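Pesticidal crystal protein Cry4Aa (Bacillus thuringiensis, PDB 2C9K) promotes colloid-osmotic lysis of insect gut cells by binding the midgut epithelium, acting as a mosquito-larvicidal, pore-forming toxin of the three-domain delta-endotoxin family. Local coordinates at residues I433-K438 with T452-H457; E262-L267 with S285-P290. All blocks are in the same frame, centred on the assembly; numbering follows the deposited sequence.

Contact 1 (I433-K438 with T452-H457); sequences ILSFIK and TFAWTH
I433 and T456 are joined by two reciprocal backbone hydrogen bonds, I433 N to T456 O and T456 N to I433 O, each 3.1 Å. The antiparallel ladder then slips by one residue. S435 N donates to A454 O at 2.9 Å from well above the carbonyl plane, 46° out of it, whereas A454 N donates to O of the next residue, F436, at 2.8 Å. Two residues thus face one, a beta bulge at S435, whose psi is near-helical (-17°); its CB points toward the partner strand. Regular pairing resumes at I437 and F453, and K438 and T452 follow with two longer bonds of 3.3 Å between the N of each and the O of the other. S435 OG bonds to E262, and T452 OG1 to L286 O.

Apolar contacts lie on both faces of the hairpin. L434 CG is anti to the backbone N (chi1 -172°), and from it CD1 reaches over one face of the W455 indole, 3.9 Å from the centroid of the six-membered ring, a CH-pi contact. The same methyl touches F453 CB at 4.0 Å, beside the edge of that ring. I437 and F453 extend side by side, with I437 CD1 3.6 Å from F453 CE2. On the opposite face, F436 CB packs on A454 CB at 3.6 Å while its ring leads away toward the R288 guanidinium, a cation-pi partner.

This hairpin belongs to the middle domain, the beta-prism of three antiparallel sheets. Strand 450-457 is central in its sheet, bonded on its other edge to strand 262-267. The face carrying L434, I437, F453 and W455 packs against strands 294-303 and 353-362, and F453 stacks on F407.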
loop_
_atom_site.group_PDB
_atom_site.type_symbol
_atom_site.label_atom_id
_atom_site.label_comp_id
_atom_site.label_asym_id
_atom_site.label_seq_id
_atom_site.Cartn_x
_atom_site.Cartn_y
_atom_site.Cartn_z
ATOM N N ILE A 433 -9.958 1.466 -3.821
ATOM C CA ILE A 433 -11.259 0.904 -4.179
ATOM C C ILE A 433 -11.719 -0.020 -3.049
ATOM O O ILE A 433 -10.893 -0.652 -2.379
ATOM C CB ILE A 433 -11.189 0.058 -5.477
ATOM C CG1 ILE A 433 -10.370 -1.215 -5.223
ATOM C CG2 ILE A 433 -10.612 0.897 -6.625
ATOM C CD1 ILE A 433 -10.406 -2.198 -6.370
ATOM N N LEU A 434 -13.026 -0.115 -2.839
ATOM C CA LEU A 434 -13.548 -0.973 -1.777
ATOM C C LEU A 434 -13.181 -2.422 -2.071
ATOM O O LEU A 434 -13.240 -2.855 -3.216
ATOM C CB LEU A 434 -15.073 -0.843 -1.663
ATOM C CG LEU A 434 -15.593 -1.583 -0.427
ATOM C CD1 LEU A 434 -15.119 -0.853 0.818
ATOM C CD2 LEU A 434 -17.105 -1.677 -0.450
ATOM N N SER A 435 -12.815 -3.186 -1.054
ATOM C CA SER A 435 -12.447 -4.566 -1.315
ATOM C C SER A 435 -13.161 -5.577 -0.440
ATOM O O SER A 435 -13.200 -6.757 -0.767
ATOM C CB SER A 435 -10.936 -4.740 -1.156
ATOM O OG SER A 435 -10.539 -4.546 0.185
ATOM N N PHE A 436 -13.747 -5.110 0.656
ATOM C CA PHE A 436 -14.416 -6.004 1.601
ATOM C C PHE A 436 -15.074 -5.218 2.746
ATOM O O PHE A 436 -14.675 -4.089 3.047
ATOM C CB PHE A 436 -13.364 -6.936 2.206
ATOM C CG PHE A 436 -13.887 -8.274 2.627
ATOM C CD1 PHE A 436 -14.144 -9.263 1.677
ATOM C CD2 PHE A 436 -14.057 -8.573 3.975
ATOM C CE1 PHE A 436 -14.555 -10.531 2.063
ATOM C CE2 PHE A 436 -14.470 -9.845 4.374
ATOM C CZ PHE A 436 -14.717 -10.827 3.414
ATOM N N ILE A 437 -16.076 -5.822 3.382
ATOM C CA ILE A 437 -16.745 -5.205 4.529
ATOM C C ILE A 437 -16.975 -6.256 5.614
ATOM O O ILE A 437 -17.833 -7.113 5.454
ATOM C CB ILE A 437 -18.108 -4.606 4.164
ATOM C CG1 ILE A 437 -17.931 -3.411 3.228
ATOM C CG2 ILE A 437 -18.816 -4.156 5.425
ATOM C CD1 ILE A 437 -19.241 -2.724 2.861
ATOM N N LYS A 438 -16.201 -6.198 6.699
ATOM C CA LYS A 438 -16.344 -7.145 7.804
ATOM C C LYS A 438 -17.176 -6.505 8.893
ATOM O O LYS A 438 -17.420 -5.302 8.867
ATOM C CB LYS A 438 -14.977 -7.543 8.385
ATOM C CG LYS A 438 -14.352 -8.751 7.720
ATOM C CD LYS A 438 -12.940 -9.006 8.197
ATOM C CE LYS A 438 -12.895 -9.498 9.636
ATOM N NZ LYS A 438 -13.309 -10.914 9.808
ATOM N N THR A 452 -16.006 -2.387 9.337
ATOM C CA THR A 452 -14.727 -1.924 8.837
ATOM C C THR A 452 -14.833 -2.047 7.331
ATOM O O THR A 452 -15.393 -3.016 6.814
ATOM C CB THR A 452 -13.557 -2.786 9.311
ATOM O OG1 THR A 452 -13.897 -4.163 9.161
ATOM C CG2 THR A 452 -13.222 -2.493 10.756
ATOM N N PHE A 453 -14.320 -1.053 6.627
ATOM C CA PHE A 453 -14.356 -1.061 5.176
ATOM C C PHE A 453 -12.930 -1.236 4.682
ATOM O O PHE A 453 -12.062 -0.419 4.969
ATOM C CB PHE A 453 -14.975 0.243 4.667
ATOM C CG PHE A 453 -16.403 0.449 5.122
ATOM C CD1 PHE A 453 -16.685 0.839 6.430
ATOM C CD2 PHE A 453 -17.469 0.180 4.261
ATOM C CE1 PHE A 453 -18.002 0.952 6.876
ATOM C CE2 PHE A 453 -18.788 0.291 4.699
ATOM C CZ PHE A 453 -19.054 0.675 6.007
ATOM N N ALA A 454 -12.692 -2.333 3.973
ATOM C CA ALA A 454 -11.373 -2.652 3.439
ATOM C C ALA A 454 -11.140 -1.901 2.138
ATOM O O ALA A 454 -12.046 -1.770 1.322
ATOM C CB ALA A 454 -11.264 -4.142 3.197
ATOM N N TRP A 455 -9.921 -1.417 1.949
ATOM C CA TRP A 455 -9.568 -0.675 0.755
ATOM C C TRP A 455 -8.230 -1.131 0.203
ATOM O O TRP A 455 -7.254 -1.217 0.934
ATOM C CB TRP A 455 -9.491 0.825 1.068
ATOM C CG TRP A 455 -10.774 1.413 1.569
ATOM C CD1 TRP A 455 -11.153 1.571 2.865
ATOM C CD2 TRP A 455 -11.868 1.885 0.768
ATOM N NE1 TRP A 455 -12.416 2.109 2.927
ATOM C CE2 TRP A 455 -12.878 2.310 1.653
ATOM C CE3 TRP A 455 -12.089 1.988 -0.612
ATOM C CZ2 TRP A 455 -14.092 2.831 1.205
ATOM C CZ3 TRP A 455 -13.298 2.508 -1.056
ATOM C CH2 TRP A 455 -14.282 2.922 -0.151
ATOM N N THR A 456 -8.188 -1.427 -1.088
ATOM C CA THR A 456 -6.947 -1.839 -1.724
ATOM C C THR A 456 -6.495 -0.718 -2.655
ATOM O O THR A 456 -7.316 0.095 -3.092
ATOM C CB THR A 456 -7.127 -3.146 -2.515
ATOM O OG1 THR A 456 -8.272 -3.044 -3.370
ATOM C CG2 THR A 456 -7.304 -4.307 -1.563
ATOM N N HIS A 457 -5.202 -0.659 -2.957
ATOM C CA HIS A 457 -4.695 0.401 -3.827
ATOM C C HIS A 457 -5.153 0.238 -5.278
ATOM O O HIS A 457 -5.022 -0.846 -5.856
ATOM C CB HIS A 457 -3.174 0.443 -3.785
ATOM C CG HIS A 457 -2.608 1.745 -4.249
ATOM N ND1 HIS A 457 -2.387 2.803 -3.395
ATOM C CD2 HIS A 457 -2.277 2.180 -5.484
ATOM C CE1 HIS A 457 -1.941 3.836 -4.087
ATOM N NE2 HIS A 457 -1.866 3.484 -5.357
#

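Contact 2 (E262-L267 with S285-P290); sequences EIYQVL and SLTRRP
Y264 and E262, on an outer strand of a three-stranded sheet of the beta-prism domain, meet T287 and R288, where the chain leaves helix 279-286. The strand's side chains reach across to the loop that follows the helix, and no strand pairing is involved.

Two polar links form. R288 N donates to Y264 OH at 2.7 Å in a nearly straight bond (165°), so the phenol holds the loop backbone just after the helix. Next to it, E262 OE2 and R288 NH1 make a salt bridge at 2.8 Å. Its hydrogen bond is weak and bent; the carboxylate comes to the guanidinium edge with the two planes 79° apart, and its other oxygen, E262 OE1, lies 3.3 Å from R288 CD. Both charged groups have further partners, S435 for E262 OE2 and T294 OG1 for R288 NH2. T287 OG1 is occupied by E283 O, one turn back in the helix. The backbone O of Y264 accepts hydrogen bonds from N226 ND2 and T230 OG1 of helix 222-240.

Packing centres on the tyrosine ring. T287 crosses it at about a right angle, with CB 3.5 Å from Y264 CZ. T287 CG2 sits over the centre of the Y264 ring, 3.6 Å from the centroid and 13° off its normal, a CH-pi contact.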
loop_
_atom_site.group_PDB
_atom_site.type_symbol
_atom_site.label_atom_id
_atom_site.label_comp_id
_atom_site.label_asym_id
_atom_site.label_seq_id
_atom_site.Cartn_x
_atom_site.Cartn_y
_atom_site.Cartn_z
ATOM N N GLU A 262 -4.083 -4.158 2.171
ATOM C CA GLU A 262 -5.407 -3.619 2.490
ATOM C C GLU A 262 -5.306 -2.675 3.681
ATOM O O GLU A 262 -4.421 -2.819 4.527
ATOM C CB GLU A 262 -6.402 -4.726 2.874
ATOM C CG GLU A 262 -6.976 -5.539 1.722
ATOM C CD GLU A 262 -8.108 -6.470 2.148
ATOM O OE1 GLU A 262 -7.883 -7.360 2.990
ATOM O OE2 GLU A 262 -9.231 -6.311 1.637
ATOM N N ILE A 263 -6.202 -1.698 3.741
ATOM C CA ILE A 263 -6.246 -0.781 4.873
ATOM C C ILE A 263 -7.718 -0.664 5.233
ATOM O O ILE A 263 -8.577 -0.859 4.381
ATOM C CB ILE A 263 -5.624 0.600 4.553
ATOM C CG1 ILE A 263 -6.364 1.276 3.406
ATOM C CG2 ILE A 263 -4.137 0.430 4.256
ATOM C CD1 ILE A 263 -5.821 2.657 3.084
ATOM N N TYR A 264 -8.011 -0.364 6.494
ATOM C CA TYR A 264 -9.395 -0.310 6.954
ATOM C C TYR A 264 -9.812 0.982 7.633
ATOM O O TYR A 264 -9.011 1.647 8.291
ATOM C CB TYR A 264 -9.666 -1.461 7.943
ATOM C CG TYR A 264 -9.146 -2.825 7.523
ATOM C CD1 TYR A 264 -7.790 -3.116 7.559
ATOM C CD2 TYR A 264 -10.020 -3.828 7.098
ATOM C CE1 TYR A 264 -7.311 -4.365 7.187
ATOM C CE2 TYR A 264 -9.554 -5.080 6.723
ATOM C CZ TYR A 264 -8.195 -5.346 6.768
ATOM O OH TYR A 264 -7.714 -6.588 6.391
ATOM N N GLN A 265 -11.087 1.315 7.473
ATOM C CA GLN A 265 -11.681 2.488 8.098
ATOM C C GLN A 265 -12.818 1.856 8.905
ATOM O O GLN A 265 -13.430 0.888 8.448
ATOM C CB GLN A 265 -12.212 3.453 7.030
ATOM C CG GLN A 265 -11.122 4.036 6.125
ATOM C CD GLN A 265 -11.658 5.003 5.064
ATOM O OE1 GLN A 265 -12.724 4.787 4.488
ATOM N NE2 GLN A 265 -10.902 6.060 4.787
ATOM N N VAL A 266 -13.107 2.362 10.101
ATOM C CA VAL A 266 -14.158 1.732 10.898
ATOM C C VAL A 266 -15.380 2.580 11.267
ATOM O O VAL A 266 -15.319 3.808 11.328
ATOM C CB VAL A 266 -13.539 1.070 12.175
ATOM C CG1 VAL A 266 -12.091 1.499 12.330
ATOM C CG2 VAL A 266 -14.349 1.410 13.412
ATOM N N LEU A 267 -16.496 1.895 11.502
ATOM C CA LEU A 267 -17.752 2.539 11.851
ATOM C C LEU A 267 -18.317 1.972 13.148
ATOM O O LEU A 267 -18.269 0.754 13.375
ATOM C CB LEU A 267 -18.771 2.343 10.719
ATOM C CG LEU A 267 -20.253 2.643 10.996
ATOM C CD1 LEU A 267 -20.464 4.124 11.295
ATOM C CD2 LEU A 267 -21.075 2.221 9.793
ATOM N N SER A 285 -11.290 -10.181 14.367
ATOM C CA SER A 285 -12.612 -10.081 13.774
ATOM C C SER A 285 -12.934 -8.865 12.931
ATOM O O SER A 285 -13.996 -8.822 12.325
ATOM C CB SER A 285 -13.685 -10.243 14.858
ATOM O OG SER A 285 -13.592 -9.224 15.828
ATOM N N LEU A 286 -12.050 -7.877 12.873
ATOM C CA LEU A 286 -12.345 -6.699 12.057
ATOM C C LEU A 286 -11.464 -6.548 10.818
ATOM O O LEU A 286 -11.733 -5.709 9.964
ATOM C CB LEU A 286 -12.273 -5.427 12.913
ATOM C CG LEU A 286 -13.472 -5.190 13.846
ATOM C CD1 LEU A 286 -13.131 -4.168 14.927
ATOM C CD2 LEU A 286 -14.658 -4.722 13.018
ATOM N N THR A 287 -10.415 -7.358 10.713
ATOM C CA THR A 287 -9.520 -7.282 9.563
ATOM C C THR A 287 -9.425 -8.646 8.889
ATOM O O THR A 287 -9.991 -9.611 9.383
ATOM C CB THR A 287 -8.119 -6.786 9.984
ATOM O OG1 THR A 287 -7.583 -7.638 11.006
ATOM C CG2 THR A 287 -8.207 -5.360 10.512
ATOM N N ARG A 288 -8.722 -8.741 7.766
ATOM C CA ARG A 288 -8.629 -10.021 7.076
ATOM C C ARG A 288 -7.257 -10.652 7.193
ATOM O O ARG A 288 -6.245 -9.968 7.076
ATOM C CB ARG A 288 -8.993 -9.852 5.592
ATOM C CG ARG A 288 -10.414 -9.356 5.367
ATOM C CD ARG A 288 -10.672 -8.961 3.926
ATOM N NE ARG A 288 -10.624 -10.094 3.009
ATOM C CZ ARG A 288 -10.499 -9.975 1.690
ATOM N NH1 ARG A 288 -10.412 -8.779 1.133
ATOM N NH2 ARG A 288 -10.438 -11.055 0.929
ATOM N N ARG A 289 -7.223 -11.961 7.426
ATOM C CA ARG A 289 -5.955 -12.674 7.537
ATOM C C ARG A 289 -5.220 -12.634 6.203
ATOM O O ARG A 289 -5.842 -12.540 5.136
ATOM C CB ARG A 289 -6.199 -14.122 7.955
ATOM C CG ARG A 289 -6.017 -14.357 9.438
ATOM C CD ARG A 289 -7.182 -15.128 10.026
ATOM N NE ARG A 289 -7.195 -16.545 9.666
ATOM C CZ ARG A 289 -8.236 -17.349 9.876
ATOM N NH1 ARG A 289 -9.344 -16.871 10.437
ATOM N NH2 ARG A 289 -8.176 -18.627 9.525
ATOM N N PRO A 290 -3.882 -12.694 6.237
ATOM C CA PRO A 290 -3.144 -12.658 4.970
ATOM C C PRO A 290 -3.815 -13.562 3.944
ATOM O O PRO A 290 -4.138 -14.705 4.234
ATOM C CB PRO A 290 -1.763 -13.160 5.366
ATOM C CG PRO A 290 -1.627 -12.671 6.770
ATOM C CD PRO A 290 -2.983 -12.956 7.372
#

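Both contacts share one three-stranded sheet: contact 1 pairs strand 432-440 with the central strand 450-457, and contact 2 ties the other outer strand, 262-267, to the loop beyond helix 279-286. Contact 1 is core, with 10 of its 11 touching residues buried; contact 2 is buried around Y264, L286 and T287, while its charged pair is partly exposed. A backbone ladder with one bulge holds contact 1. Contact 2, with about half the buried area, relies on side chains of the strand: a carboxylate paired with an arginine, and a phenol that accepts from the loop backbone. Their centres are 8 Å apart, and two probable hydrogen bonds, from S435 and T452, cross between them.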